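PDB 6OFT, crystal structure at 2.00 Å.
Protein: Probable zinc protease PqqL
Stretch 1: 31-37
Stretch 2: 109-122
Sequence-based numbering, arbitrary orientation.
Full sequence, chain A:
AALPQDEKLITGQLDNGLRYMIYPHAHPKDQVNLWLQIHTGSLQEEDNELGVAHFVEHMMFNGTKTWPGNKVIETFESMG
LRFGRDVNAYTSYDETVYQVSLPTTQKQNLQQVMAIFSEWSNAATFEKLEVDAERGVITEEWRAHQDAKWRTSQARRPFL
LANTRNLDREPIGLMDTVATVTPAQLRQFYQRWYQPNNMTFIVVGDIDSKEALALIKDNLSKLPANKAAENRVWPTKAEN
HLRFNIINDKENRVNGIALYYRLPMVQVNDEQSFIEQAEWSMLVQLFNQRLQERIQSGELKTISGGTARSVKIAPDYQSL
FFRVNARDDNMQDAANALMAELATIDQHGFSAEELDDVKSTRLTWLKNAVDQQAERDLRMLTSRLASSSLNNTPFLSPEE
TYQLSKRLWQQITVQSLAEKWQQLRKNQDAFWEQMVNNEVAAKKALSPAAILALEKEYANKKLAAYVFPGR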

# COMPACT_ATOMS: atom_id res chain seq x y z
N GLN A 31 6.15 11.95 22.13
CA GLN A 31 6.68 11.02 21.14
C GLN A 31 6.66 11.70 19.78
O GLN A 31 5.76 12.48 19.50
CB GLN A 31 5.88 9.70 21.12
CG GLN A 31 6.62 8.55 20.39
CD GLN A 31 7.79 7.95 21.15
OE1 GLN A 31 7.98 8.18 22.34
NE2 GLN A 31 8.58 7.13 20.48
N VAL A 32 7.67 11.40 18.95
CA VAL A 32 7.80 11.91 17.59
C VAL A 32 8.33 10.81 16.65
O VAL A 32 9.15 10.00 17.06
CB VAL A 32 8.67 13.20 17.53
CG1 VAL A 32 10.14 12.91 17.84
CG2 VAL A 32 8.53 13.91 16.18
N ASN A 33 7.84 10.81 15.42
CA ASN A 33 8.30 9.96 14.34
C ASN A 33 9.07 10.87 13.41
O ASN A 33 8.61 11.98 13.09
CB ASN A 33 7.14 9.30 13.60
CG ASN A 33 6.61 8.07 14.26
OD1 ASN A 33 7.15 7.57 15.26
ND2 ASN A 33 5.51 7.56 13.74
N LEU A 34 10.27 10.44 13.05
CA LEU A 34 11.15 11.15 12.12
C LEU A 34 11.42 10.15 11.01
O LEU A 34 12.00 9.09 11.27
CB LEU A 34 12.46 11.61 12.79
CG LEU A 34 12.36 12.50 14.04
CD1 LEU A 34 13.74 12.75 14.61
CD2 LEU A 34 11.68 13.85 13.73
N TRP A 35 10.88 10.43 9.81
CA TRP A 35 11.03 9.54 8.67
C TRP A 35 11.68 10.27 7.52
O TRP A 35 11.21 11.35 7.14
CB TRP A 35 9.67 9.00 8.16
CG TRP A 35 8.93 8.00 9.01
CD1 TRP A 35 9.12 7.72 10.34
CD2 TRP A 35 7.79 7.23 8.60
NE1 TRP A 35 8.21 6.77 10.76
CE2 TRP A 35 7.38 6.45 9.71
CE3 TRP A 35 7.08 7.11 7.39
CZ2 TRP A 35 6.26 5.61 9.66
CZ3 TRP A 35 6.00 6.24 7.33
CH2 TRP A 35 5.61 5.49 8.45
N LEU A 36 12.71 9.66 6.91
CA LEU A 36 13.34 10.18 5.71
C LEU A 36 12.83 9.32 4.55
O LEU A 36 13.05 8.10 4.51
CB LEU A 36 14.88 10.16 5.79
CG LEU A 36 15.60 10.56 4.48
CD1 LEU A 36 15.28 12.04 4.07
CD2 LEU A 36 17.12 10.30 4.58
N GLN A 37 12.14 9.98 3.62
CA GLN A 37 11.53 9.32 2.47
C GLN A 37 12.25 9.64 1.17
O GLN A 37 12.27 10.78 0.72
CB GLN A 37 10.02 9.67 2.42
CG GLN A 37 9.28 9.22 1.15
CD GLN A 37 7.90 9.81 1.13
OE1 GLN A 37 7.72 11.03 1.08
NE2 GLN A 37 6.90 8.96 1.20
N ASN A 109 19.36 14.18 22.12
CA ASN A 109 19.08 12.94 21.40
C ASN A 109 18.36 13.22 20.09
O ASN A 109 18.68 12.60 19.08
CB ASN A 109 18.27 11.99 22.27
CG ASN A 109 19.09 11.36 23.37
OD1 ASN A 109 20.31 11.47 23.42
ND2 ASN A 109 18.43 10.67 24.26
N LEU A 110 17.43 14.21 20.09
CA LEU A 110 16.73 14.63 18.87
C LEU A 110 17.76 15.11 17.85
O LEU A 110 17.69 14.72 16.68
CB LEU A 110 15.75 15.77 19.16
CG LEU A 110 14.36 15.43 19.66
CD1 LEU A 110 13.57 16.71 19.89
CD2 LEU A 110 13.60 14.54 18.66
N GLN A 111 18.72 15.93 18.32
CA GLN A 111 19.82 16.50 17.53
C GLN A 111 20.75 15.42 16.98
O GLN A 111 21.13 15.46 15.80
CB GLN A 111 20.57 17.55 18.37
CG GLN A 111 21.79 18.21 17.70
CD GLN A 111 21.55 18.66 16.27
OE1 GLN A 111 20.57 19.36 15.94
NE2 GLN A 111 22.48 18.26 15.39
N GLN A 112 21.11 14.44 17.82
CA GLN A 112 21.94 13.33 17.45
C GLN A 112 21.27 12.51 16.33
O GLN A 112 21.94 12.18 15.35
CB GLN A 112 22.25 12.47 18.69
CG GLN A 112 23.08 11.23 18.39
CD GLN A 112 24.48 11.56 17.93
OE1 GLN A 112 25.42 11.53 18.73
NE2 GLN A 112 24.65 11.85 16.64
N VAL A 113 19.94 12.22 16.46
CA VAL A 113 19.18 11.47 15.45
C VAL A 113 19.18 12.24 14.10
O VAL A 113 19.40 11.65 13.04
CB VAL A 113 17.74 11.10 15.96
CG1 VAL A 113 16.85 10.61 14.83
CG2 VAL A 113 17.79 10.06 17.08
N MET A 114 18.99 13.57 14.17
CA MET A 114 18.99 14.44 12.98
C MET A 114 20.36 14.43 12.27
O MET A 114 20.41 14.50 11.05
CB MET A 114 18.63 15.88 13.38
CG MET A 114 17.15 16.08 13.71
SD MET A 114 15.99 15.48 12.45
CE MET A 114 16.39 16.53 11.06
N ALA A 115 21.45 14.35 13.05
CA ALA A 115 22.83 14.30 12.53
C ALA A 115 23.05 13.00 11.75
O ALA A 115 23.67 13.03 10.69
CB ALA A 115 23.82 14.42 13.67
N ILE A 116 22.46 11.87 12.24
CA ILE A 116 22.49 10.57 11.56
C ILE A 116 21.70 10.66 10.24
O ILE A 116 22.16 10.14 9.23
CB ILE A 116 22.01 9.41 12.49
CG1 ILE A 116 23.01 9.17 13.65
CG2 ILE A 116 21.77 8.12 11.69
CD1 ILE A 116 22.52 8.29 14.78
N PHE A 117 20.52 11.33 10.24
CA PHE A 117 19.71 11.49 9.03
C PHE A 117 20.46 12.29 7.96
O PHE A 117 20.40 11.95 6.78
CB PHE A 117 18.34 12.14 9.32
CG PHE A 117 17.23 11.19 9.73
CD1 PHE A 117 16.70 10.29 8.81
CD2 PHE A 117 16.68 11.24 11.00
CE1 PHE A 117 15.64 9.44 9.18
CE2 PHE A 117 15.62 10.40 11.36
CZ PHE A 117 15.11 9.51 10.45
N SER A 118 21.20 13.34 8.39
CA SER A 118 22.01 14.17 7.50
C SER A 118 23.08 13.34 6.74
O SER A 118 23.27 13.54 5.54
CB SER A 118 22.66 15.29 8.29
OG SER A 118 23.23 16.24 7.41
N GLU A 119 23.71 12.38 7.43
CA GLU A 119 24.71 11.49 6.85
C GLU A 119 24.11 10.36 6.03
O GLU A 119 24.75 9.90 5.09
CB GLU A 119 25.66 10.95 7.93
CG GLU A 119 26.38 12.09 8.63
CD GLU A 119 27.87 11.90 8.77
OE1 GLU A 119 28.35 10.75 8.71
OE2 GLU A 119 28.57 12.93 8.94
N TRP A 120 22.89 9.91 6.34
CA TRP A 120 22.27 8.89 5.50
C TRP A 120 21.96 9.54 4.13
O TRP A 120 22.04 8.87 3.11
CB TRP A 120 20.97 8.38 6.14
CG TRP A 120 21.16 7.38 7.25
CD1 TRP A 120 22.28 6.63 7.50
CD2 TRP A 120 20.19 7.01 8.23
NE1 TRP A 120 22.05 5.80 8.58
CE2 TRP A 120 20.77 5.99 9.03
CE3 TRP A 120 18.87 7.41 8.50
CZ2 TRP A 120 20.08 5.39 10.08
CZ3 TRP A 120 18.18 6.80 9.54
CH2 TRP A 120 18.79 5.80 10.31
N SER A 121 21.64 10.86 4.14
CA SER A 121 21.32 11.64 2.94
C SER A 121 22.42 11.71 1.88
O SER A 121 22.08 11.69 0.69
CB SER A 121 20.87 13.04 3.33
OG SER A 121 19.66 13.00 4.07
N ASN A 122 23.71 11.82 2.28
CA ASN A 122 24.84 11.97 1.33
C ASN A 122 26.22 11.47 1.83
O ASN A 122 27.21 11.66 1.12
CB ASN A 122 24.95 13.45 0.89
CG ASN A 122 25.54 14.38 1.93
OD1 ASN A 122 25.57 14.10 3.14
ND2 ASN A 122 26.05 15.51 1.48

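The centre of this contact is the pairing of Leu34 and Leu36 on the strand with Phe117 on the helix. The ring of Phe117 lies obliquely against the strand and spans both leucines: its CE2 is 3.7 Å from Leu34 CB, and its CD1 is 3.5 Å from Leu36 CB. A flat, wide side chain suits this place because it can reach two strand residues at once and rest on the backbone between them; Phe117 CZ comes within 3.2 Å of Leu34 O, a close packing contact.

From this centre the apolar packing extends toward the start of both segments, which run nearly parallel, their directions differing by 7°. Leu34, with chi1 m and chi2 t, sends CD1 into a pocket lined by Val113 CG1 at 3.8 Å, Met114 SD at 4.1 Å and Leu110 CD2 at 4.4 Å. The CA-to-CB bonds of Leu110 and Met114 point sideways, yet both side chains are long enough for their ends to come nearer the strand. Val113 points toward it and needs only a short branch. Farther along, Val32 CG1 meets Leu110 CD2 at 3.9 Å.

Alternation of the strand explains the selection: Val32, Leu34 and Leu36 point toward the helix, whereas Trp35 points away and Asn33 lies out of reach, its amide hydrogen-bonded elsewhere in the structure. The spacing of Leu110, Val113, Met114 and Phe117 likewise keeps one helical flank apolar. Together the two stretches bury 363 Å².

At the other end, Leu36 CD2 lies 3.7 Å from Ser121 OG. This hydroxyl can sit beside a leucine because it donates a hydrogen bond to Phe117 O, 3.0 Å from Ser121 OG, within its own helix. No hydrogen bond crosses between the stretches, so apolar packing dominates their direct contact.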